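Local coordinates for protein putative sulfatase yidJ (PDB 2QZU) that probably hydrolyses sulfate esters as a metal-dependent arylsulfatase of the sulfatase family, at residues S76-G81 and Y129-L135; M82-G86 and A113-S117. The contacts are given in a common frame with arbitrary orientation. Residue numbers count along the deposited sequence, not the author numbering.

Interaction 1: S76-G81 and Y129-L135; sequences SSPARG and YIGKWHL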
ATOM      1  N   SER A  76     -17.459  -1.016  10.041  1.00  8.29           N
ATOM      2  CA  SER A  76     -17.948  -2.098   9.185  1.00  5.60           C
ATOM      3  C   SER A  76     -18.813  -3.208   9.796  1.00  7.88           C
ATOM      4  O   SER A  76     -20.029  -3.232   9.597  1.00  4.91           O
ATOM      5  CB  SER A  76     -16.779  -2.725   8.419  1.00  7.41           C
ATOM      6  OG  SER A  76     -17.251  -3.721   7.521  1.00  9.83           O
ATOM      7  N   SER A  77     -18.205  -4.136  10.525  1.00  6.98           N
ATOM      8  CA  SER A  77     -18.980  -5.233  11.094  1.00  5.30           C
ATOM      9  C   SER A  77     -20.142  -4.795  11.979  1.00  2.14           C
ATOM     10  O   SER A  77     -21.264  -5.283  11.813  1.00  2.98           O
ATOM     11  CB  SER A  77     -18.064  -6.188  11.861  1.00  8.58           C
ATOM     12  OG  SER A  77     -17.046  -6.669  11.006  1.00  5.05           O
ATOM     13  N   PRO A  78     -19.895  -3.875  12.928  1.00  5.99           N
ATOM     14  CA  PRO A  78     -20.982  -3.424  13.801  1.00  2.54           C
ATOM     15  C   PRO A  78     -22.171  -2.884  13.013  1.00  6.07           C
ATOM     16  O   PRO A  78     -23.323  -3.220  13.305  1.00  6.65           O
ATOM     17  CB  PRO A  78     -20.312  -2.350  14.658  1.00  5.34           C
ATOM     18  CG  PRO A  78     -18.902  -2.859  14.779  1.00  3.08           C
ATOM     19  CD  PRO A  78     -18.604  -3.301  13.353  1.00  5.64           C
ATOM     20  N   ALA A  79     -21.895  -2.052  12.011  1.00  2.38           N
ATOM     21  CA  ALA A  79     -22.969  -1.480  11.208  1.00  3.50           C
ATOM     22  C   ALA A  79     -23.730  -2.575  10.460  1.00  2.07           C
ATOM     23  O   ALA A  79     -24.956  -2.586  10.452  1.00  4.57           O
ATOM     24  CB  ALA A  79     -22.412  -0.451  10.220  1.00  6.07           C
ATOM     25  N   ARG A  80     -23.000  -3.493   9.833  1.00  2.66           N
ATOM     26  CA  ARG A  80     -23.625  -4.585   9.090  1.00  5.61           C
ATOM     27  C   ARG A  80     -24.408  -5.497  10.029  1.00  8.07           C
ATOM     28  O   ARG A  80     -25.460  -6.024   9.663  1.00  5.55           O
ATOM     29  CB  ARG A  80     -22.554  -5.378   8.330  1.00  3.47           C
ATOM     30  CG  ARG A  80     -21.839  -4.529   7.278  1.00  3.93           C
ATOM     31  CD  ARG A  80     -20.509  -5.124   6.842  1.00  7.84           C
ATOM     32  NE  ARG A  80     -19.833  -4.256   5.882  1.00  7.75           N
ATOM     33  CZ  ARG A  80     -20.172  -4.139   4.601  1.00 12.92           C
ATOM     34  NH1 ARG A  80     -21.184  -4.841   4.107  1.00  8.79           N
ATOM     35  NH2 ARG A  80     -19.504  -3.310   3.816  1.00 10.56           N
ATOM     36  N   GLY A  81     -23.894  -5.663  11.245  1.00  4.91           N
ATOM     37  CA  GLY A  81     -24.558  -6.498  12.232  1.00  8.55           C
ATOM     38  C   GLY A  81     -25.894  -5.906  12.647  1.00  6.64           C
ATOM     39  O   GLY A  81     -26.861  -6.632  12.893  1.00  6.38           O
ATOM     40  N   TYR A 129     -26.666 -12.868  -2.437  1.00  6.42           N
ATOM     41  CA  TYR A 129     -25.758 -11.925  -1.793  1.00  5.43           C
ATOM     42  C   TYR A 129     -24.431 -11.935  -2.548  1.00  3.46           C
ATOM     43  O   TYR A 129     -23.814 -12.982  -2.719  1.00  4.39           O
ATOM     44  CB  TYR A 129     -25.513 -12.317  -0.330  1.00  3.20           C
ATOM     45  CG  TYR A 129     -24.846 -11.223   0.492  1.00  4.73           C
ATOM     46  CD1 TYR A 129     -25.586 -10.447   1.387  1.00  2.92           C
ATOM     47  CD2 TYR A 129     -23.487 -10.941   0.349  1.00  2.07           C
ATOM     48  CE1 TYR A 129     -24.994  -9.418   2.118  1.00  5.04           C
ATOM     49  CE2 TYR A 129     -22.880  -9.906   1.079  1.00  2.07           C
ATOM     50  CZ  TYR A 129     -23.644  -9.152   1.958  1.00  2.99           C
ATOM     51  OH  TYR A 129     -23.073  -8.122   2.672  1.00  7.76           O
ATOM     52  N   ILE A 130     -24.001 -10.764  -3.003  1.00  6.97           N
ATOM     53  CA  ILE A 130     -22.749 -10.647  -3.741  1.00  4.59           C
ATOM     54  C   ILE A 130     -21.886  -9.571  -3.089  1.00  4.66           C
ATOM     55  O   ILE A 130     -22.348  -8.451  -2.881  1.00  4.95           O
ATOM     56  CB  ILE A 130     -23.012 -10.234  -5.215  1.00  4.36           C
ATOM     57  CG1 ILE A 130     -23.934 -11.250  -5.893  1.00  9.12           C
ATOM     58  CG2 ILE A 130     -21.697 -10.118  -5.971  1.00  9.77           C
ATOM     59  CD1 ILE A 130     -24.426 -10.801  -7.256  1.00  5.92           C
ATOM     60  N   GLY A 131     -20.644  -9.906  -2.751  1.00  4.58           N
ATOM     61  CA  GLY A 131     -19.774  -8.902  -2.162  1.00  3.52           C
ATOM     62  C   GLY A 131     -19.283  -9.155  -0.755  1.00  2.07           C
ATOM     63  O   GLY A 131     -19.207 -10.297  -0.299  1.00  6.81           O
ATOM     64  N   LYS A 132     -18.954  -8.066  -0.068  1.00  4.61           N
ATOM     65  CA  LYS A 132     -18.429  -8.096   1.293  1.00  5.02           C
ATOM     66  C   LYS A 132     -19.503  -8.380   2.340  1.00  5.17           C
ATOM     67  O   LYS A 132     -20.539  -7.717   2.377  1.00  6.72           O
ATOM     68  CB  LYS A 132     -17.750  -6.756   1.589  1.00  6.88           C
ATOM     69  CG  LYS A 132     -17.177  -6.620   2.982  1.00  9.37           C
ATOM     70  CD  LYS A 132     -16.541  -5.250   3.157  1.00  7.91           C
ATOM     71  CE  LYS A 132     -16.085  -5.043   4.590  1.00  8.70           C
ATOM     72  NZ  LYS A 132     -15.541  -3.673   4.795  1.00  7.27           N
ATOM     73  N   TRP A 133     -19.234  -9.367   3.193  1.00  4.02           N
ATOM     74  CA  TRP A 133     -20.152  -9.784   4.260  1.00  3.76           C
ATOM     75  C   TRP A 133     -19.646  -9.252   5.607  1.00  2.19           C
ATOM     76  O   TRP A 133     -20.374  -8.585   6.347  1.00  7.90           O
ATOM     77  CB  TRP A 133     -20.212 -11.319   4.276  1.00  5.01           C
ATOM     78  CG  TRP A 133     -21.054 -11.949   5.347  1.00  6.48           C
ATOM     79  CD1 TRP A 133     -20.634 -12.839   6.298  1.00  2.07           C
ATOM     80  CD2 TRP A 133     -22.468 -11.805   5.530  1.00  5.35           C
ATOM     81  NE1 TRP A 133     -21.703 -13.262   7.056  1.00  2.28           N
ATOM     82  CE2 TRP A 133     -22.841 -12.643   6.605  1.00  4.91           C
ATOM     83  CE3 TRP A 133     -23.459 -11.051   4.885  1.00  4.29           C
ATOM     84  CZ2 TRP A 133     -24.164 -12.750   7.053  1.00  7.73           C
ATOM     85  CZ3 TRP A 133     -24.783 -11.156   5.331  1.00  9.66           C
ATOM     86  CH2 TRP A 133     -25.118 -12.002   6.407  1.00  6.10           C
ATOM     87  N   HIS A 134     -18.385  -9.562   5.903  1.00  3.48           N
ATOM     88  CA  HIS A 134     -17.690  -9.144   7.120  1.00  3.81           C
ATOM     89  C   HIS A 134     -18.476  -9.329   8.422  1.00  5.27           C
ATOM     90  O   HIS A 134     -18.523  -8.424   9.252  1.00  5.97           O
ATOM     91  CB  HIS A 134     -17.251  -7.677   7.006  1.00  9.02           C
ATOM     92  CG  HIS A 134     -16.092  -7.327   7.889  1.00  6.19           C
ATOM     93  ND1 HIS A 134     -15.692  -6.023   8.113  1.00 10.33           N
ATOM     94  CD2 HIS A 134     -15.238  -8.104   8.595  1.00  6.98           C
ATOM     95  CE1 HIS A 134     -14.645  -6.019   8.916  1.00  8.04           C
ATOM     96  NE2 HIS A 134     -14.346  -7.270   9.224  1.00  6.55           N
ATOM     97  N   LEU A 135     -19.089 -10.496   8.598  1.00  2.07           N
ATOM     98  CA  LEU A 135     -19.845 -10.761   9.816  1.00  3.11           C
ATOM     99  C   LEU A 135     -19.481 -12.099  10.466  1.00  6.39           C
ATOM    100  O   LEU A 135     -20.194 -12.583  11.347  1.00  6.91           O
ATOM    101  CB  LEU A 135     -21.351 -10.696   9.526  1.00  5.50           C
ATOM    102  CG  LEU A 135     -21.912  -9.271   9.426  1.00  3.16           C
ATOM    103  CD1 LEU A 135     -23.318  -9.312   8.840  1.00  6.64           C
ATOM    104  CD2 LEU A 135     -21.914  -8.622  10.814  1.00  4.83           C
TER
HETATM  105  O   HOH W   1     -22.748  -7.120   5.330  1.00  7.65           O
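The hydroxyl of S76, at the start of helix 76-85, is the polar hub of this contact. S76 OG lies 2.8 Å from H134 ND1, near the plane of the imidazole, a hydrogen bond in which either atom could be the donor. It also accepts a bond from R80 NE one turn later (3.1 Å, N-H...acceptor angle 144°) and a weak one from K132 NZ at 3.2 Å. S77 OG sits over a face of the H134 ring and donates to H134 O (2.9 Å). C98 completes both sets, its N bonding to S77 OG and its O to H134 NE2. R80 NH2 and K132 NZ lie 4.1 Å apart, tolerable because D36 forms salt bridges with both; K132 CD packs over one guanidinium face. A water accepts from R80 NH1 (3.0 Å) and donates to Y129 OH (2.9 Å) and W133 O (3.0 Å); Y129 OH donates to K132 O (2.6 Å), and S227 OG bonds both R80 NH1 and K132 O. L135 CD2 packs on the helix backbone, 3.5 Å from S77 O and 3.6 Å from G81 N, and L135 CD1 lies 4.0 Å from R80 CB. The S76-S77-P78-A79-R80 sequence is the serine-type sulfatase signature, in which S76 is predicted to mature to 3-oxoalanine; here it is unmodified, held by R80, K132 and H134 in an arrangement consistent with a sulfatase active site.

Interaction 2: M82-G86 and A113-S117; sequences MLMTG and ARCWS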
HETATM    1  N   MSE A  82     -25.942  -4.581  12.730  1.00  4.51           N
HETATM    2  CA  MSE A  82     -27.166  -3.877  13.089  1.00  6.06           C
HETATM    3  C   MSE A  82     -28.156  -3.986  11.937  1.00  9.45           C
HETATM    4  O   MSE A  82     -29.351  -4.182  12.148  1.00 10.00           O
HETATM    5  CB  MSE A  82     -26.860  -2.405  13.382  1.00  6.80           C
HETATM    6  CG  MSE A  82     -26.376  -2.162  14.797  1.00  8.07           C
HETATM    7 SE   MSE A  82     -25.294  -0.562  14.980  1.00 24.68          SE
HETATM    8  CE  MSE A  82     -23.757  -1.382  15.798  1.00 28.76           C
ATOM      9  N   LEU A  83     -27.653  -3.857  10.715  1.00  4.97           N
ATOM     10  CA  LEU A  83     -28.508  -3.951   9.539  1.00  5.38           C
ATOM     11  C   LEU A  83     -29.184  -5.315   9.450  1.00  6.56           C
ATOM     12  O   LEU A  83     -30.395  -5.408   9.269  1.00  6.81           O
ATOM     13  CB  LEU A  83     -27.694  -3.721   8.264  1.00  4.74           C
ATOM     14  CG  LEU A  83     -28.440  -4.044   6.964  1.00  5.49           C
ATOM     15  CD1 LEU A  83     -29.620  -3.091   6.797  1.00 10.16           C
ATOM     16  CD2 LEU A  83     -27.487  -3.925   5.787  1.00 10.90           C
HETATM   17  N   MSE A  84     -28.401  -6.377   9.587  1.00  6.63           N
HETATM   18  CA  MSE A  84     -28.950  -7.721   9.475  1.00 11.02           C
HETATM   19  C   MSE A  84     -29.893  -8.151  10.602  1.00 10.63           C
HETATM   20  O   MSE A  84     -30.883  -8.839  10.348  1.00  9.34           O
HETATM   21  CB  MSE A  84     -27.820  -8.743   9.334  1.00  8.95           C
HETATM   22  CG  MSE A  84     -26.901  -8.517   8.136  1.00  8.63           C
HETATM   23 SE   MSE A  84     -27.823  -8.219   6.443  1.00 24.44          SE
HETATM   24  CE  MSE A  84     -26.425  -7.215   5.550  1.00 32.11           C
ATOM     25  N   THR A  85     -29.598  -7.739  11.833  1.00  6.48           N
ATOM     26  CA  THR A  85     -30.412  -8.121  12.988  1.00  6.68           C
ATOM     27  C   THR A  85     -31.482  -7.119  13.415  1.00  8.49           C
ATOM     28  O   THR A  85     -32.441  -7.487  14.099  1.00  8.88           O
ATOM     29  CB  THR A  85     -29.536  -8.369  14.233  1.00  8.54           C
ATOM     30  OG1 THR A  85     -28.926  -7.138  14.640  1.00  7.61           O
ATOM     31  CG2 THR A  85     -28.453  -9.391  13.938  1.00  7.65           C
ATOM     32  N   GLY A  86     -31.308  -5.858  13.037  1.00  7.49           N
ATOM     33  CA  GLY A  86     -32.263  -4.840  13.439  1.00  8.71           C
ATOM     34  C   GLY A  86     -32.124  -4.527  14.923  1.00  7.65           C
ATOM     35  O   GLY A  86     -33.027  -3.956  15.537  1.00  7.81           O
ATOM     36  N   ALA A 113     -29.514 -15.727  15.089  1.00  7.75           N
ATOM     37  CA  ALA A 113     -30.154 -14.426  14.936  1.00  9.00           C
ATOM     38  C   ALA A 113     -31.168 -14.477  13.799  1.00  8.36           C
ATOM     39  O   ALA A 113     -30.885 -15.004  12.723  1.00 12.62           O
ATOM     40  CB  ALA A 113     -29.107 -13.351  14.654  1.00  8.77           C
ATOM     41  N   ARG A 114     -32.357 -13.941  14.049  1.00 11.39           N
ATOM     42  CA  ARG A 114     -33.410 -13.906  13.041  1.00  9.24           C
ATOM     43  C   ARG A 114     -33.214 -12.630  12.224  1.00  8.73           C
ATOM     44  O   ARG A 114     -33.639 -11.547  12.632  1.00  6.06           O
ATOM     45  CB  ARG A 114     -34.780 -13.890  13.725  1.00 11.78           C
ATOM     46  CG  ARG A 114     -35.967 -13.822  12.782  1.00 18.27           C
ATOM     47  CD  ARG A 114     -36.176 -15.124  12.049  1.00 22.48           C
ATOM     48  NE  ARG A 114     -37.391 -15.107  11.237  1.00 21.93           N
ATOM     49  CZ  ARG A 114     -37.733 -16.084  10.405  1.00 17.67           C
ATOM     50  NH1 ARG A 114     -36.949 -17.146  10.285  1.00  9.01           N
ATOM     51  NH2 ARG A 114     -38.846 -15.999   9.689  1.00 16.07           N
ATOM     52  N   CYS A 115     -32.565 -12.762  11.075  1.00  7.97           N
ATOM     53  CA  CYS A 115     -32.296 -11.611  10.216  1.00 10.38           C
ATOM     54  C   CYS A 115     -33.385 -11.394   9.171  1.00  4.80           C
ATOM     55  O   CYS A 115     -34.157 -12.306   8.880  1.00  8.53           O
ATOM     56  CB  CYS A 115     -30.937 -11.792   9.543  1.00  6.14           C
ATOM     57  SG  CYS A 115     -29.592 -11.945  10.751  1.00 11.05           S
ATOM     58  N   TRP A 116     -33.445 -10.194   8.594  1.00  5.64           N
ATOM     59  CA  TRP A 116     -34.479  -9.920   7.597  1.00  7.71           C
ATOM     60  C   TRP A 116     -34.383 -10.846   6.395  1.00  6.92           C
ATOM     61  O   TRP A 116     -35.392 -11.126   5.746  1.00  6.17           O
ATOM     62  CB  TRP A 116     -34.452  -8.456   7.128  1.00  5.02           C
ATOM     63  CG  TRP A 116     -33.151  -7.980   6.545  1.00  2.07           C
ATOM     64  CD1 TRP A 116     -32.125  -7.377   7.217  1.00  6.66           C
ATOM     65  CD2 TRP A 116     -32.749  -8.044   5.171  1.00  6.38           C
ATOM     66  NE1 TRP A 116     -31.113  -7.055   6.346  1.00 10.24           N
ATOM     67  CE2 TRP A 116     -31.467  -7.453   5.083  1.00  9.04           C
ATOM     68  CE3 TRP A 116     -33.345  -8.542   4.004  1.00  4.93           C
ATOM     69  CZ2 TRP A 116     -30.770  -7.346   3.872  1.00 12.21           C
ATOM     70  CZ3 TRP A 116     -32.649  -8.434   2.794  1.00  8.50           C
ATOM     71  CH2 TRP A 116     -31.374  -7.841   2.743  1.00  5.43           C
ATOM     72  N   SER A 117     -33.176 -11.319   6.101  1.00  6.16           N
ATOM     73  CA  SER A 117     -32.987 -12.220   4.975  1.00  6.35           C
ATOM     74  C   SER A 117     -33.638 -13.572   5.277  1.00  7.54           C
ATOM     75  O   SER A 117     -34.144 -14.235   4.372  1.00  6.74           O
ATOM     76  CB  SER A 117     -31.496 -12.387   4.664  1.00  6.12           C
ATOM     77  OG  SER A 117     -30.764 -12.791   5.807  1.00  7.57           O
TER
HETATM   78  O   HOH W   2     -33.116 -10.009  15.027  1.00 10.38           O
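M84, a selenomethionine, sets its selenium obliquely beside the indole of W116: M84 SE is 4.4 Å from the centroid of the five-membered ring, 56° off the ring normal, and 3.5 Å from W116 NE1, a Met-aromatic contact. The backbone carbonyl of M84 also takes part. M84 O receives a weak hydrogen bond from W116 N (3.4 Å, 146°) and a CA-H...O approach from C115 CA (3.1 Å, 121° at the hydrogen). L83 O lies near the plane of the indole, 3.3 Å from W116 CD1. Further along, M84 CB meets C115 SG at 3.9 Å and T85 CG2 meets A113 CB at 4.1 Å, while a water donates to both T85 O (2.8 Å) and R114 O (2.9 Å). C115 is the N-cap of helix 116-122, so the end of helix 76-85 abuts the start of another. L30, F32 and M34 of strand 29-35 touch W116, L83 and M84 respectively, placing this helix-to-helix junction against the central sheet of the alkaline phosphatase-like α/β fold of sulfatases.

How the interactions relate
Both contacts use helix 76-85: its N-terminal part, with S76, serves interaction 1, and its C-terminal part serves interaction 2. Their centres are about 11 Å apart, and they touch directly, L135 CD1 lying 3.7 Å from M84 CG and W133 CZ3 4.3 Å from M84 CE, so the two contacts share apolar packing at M84. Along the chain, interaction 2 is nested within the loop that interaction 1 closes, and strand 126-130 follows helix 116-122. S76, the predicted 3-oxoalanine position, places interaction 1 at the presumed catalytic site, whereas interaction 2 seats the far end of the same helix beside strand 29-35, M84 SE lying 11.5 Å and W116 NE1 14.3 Å from S76 OG.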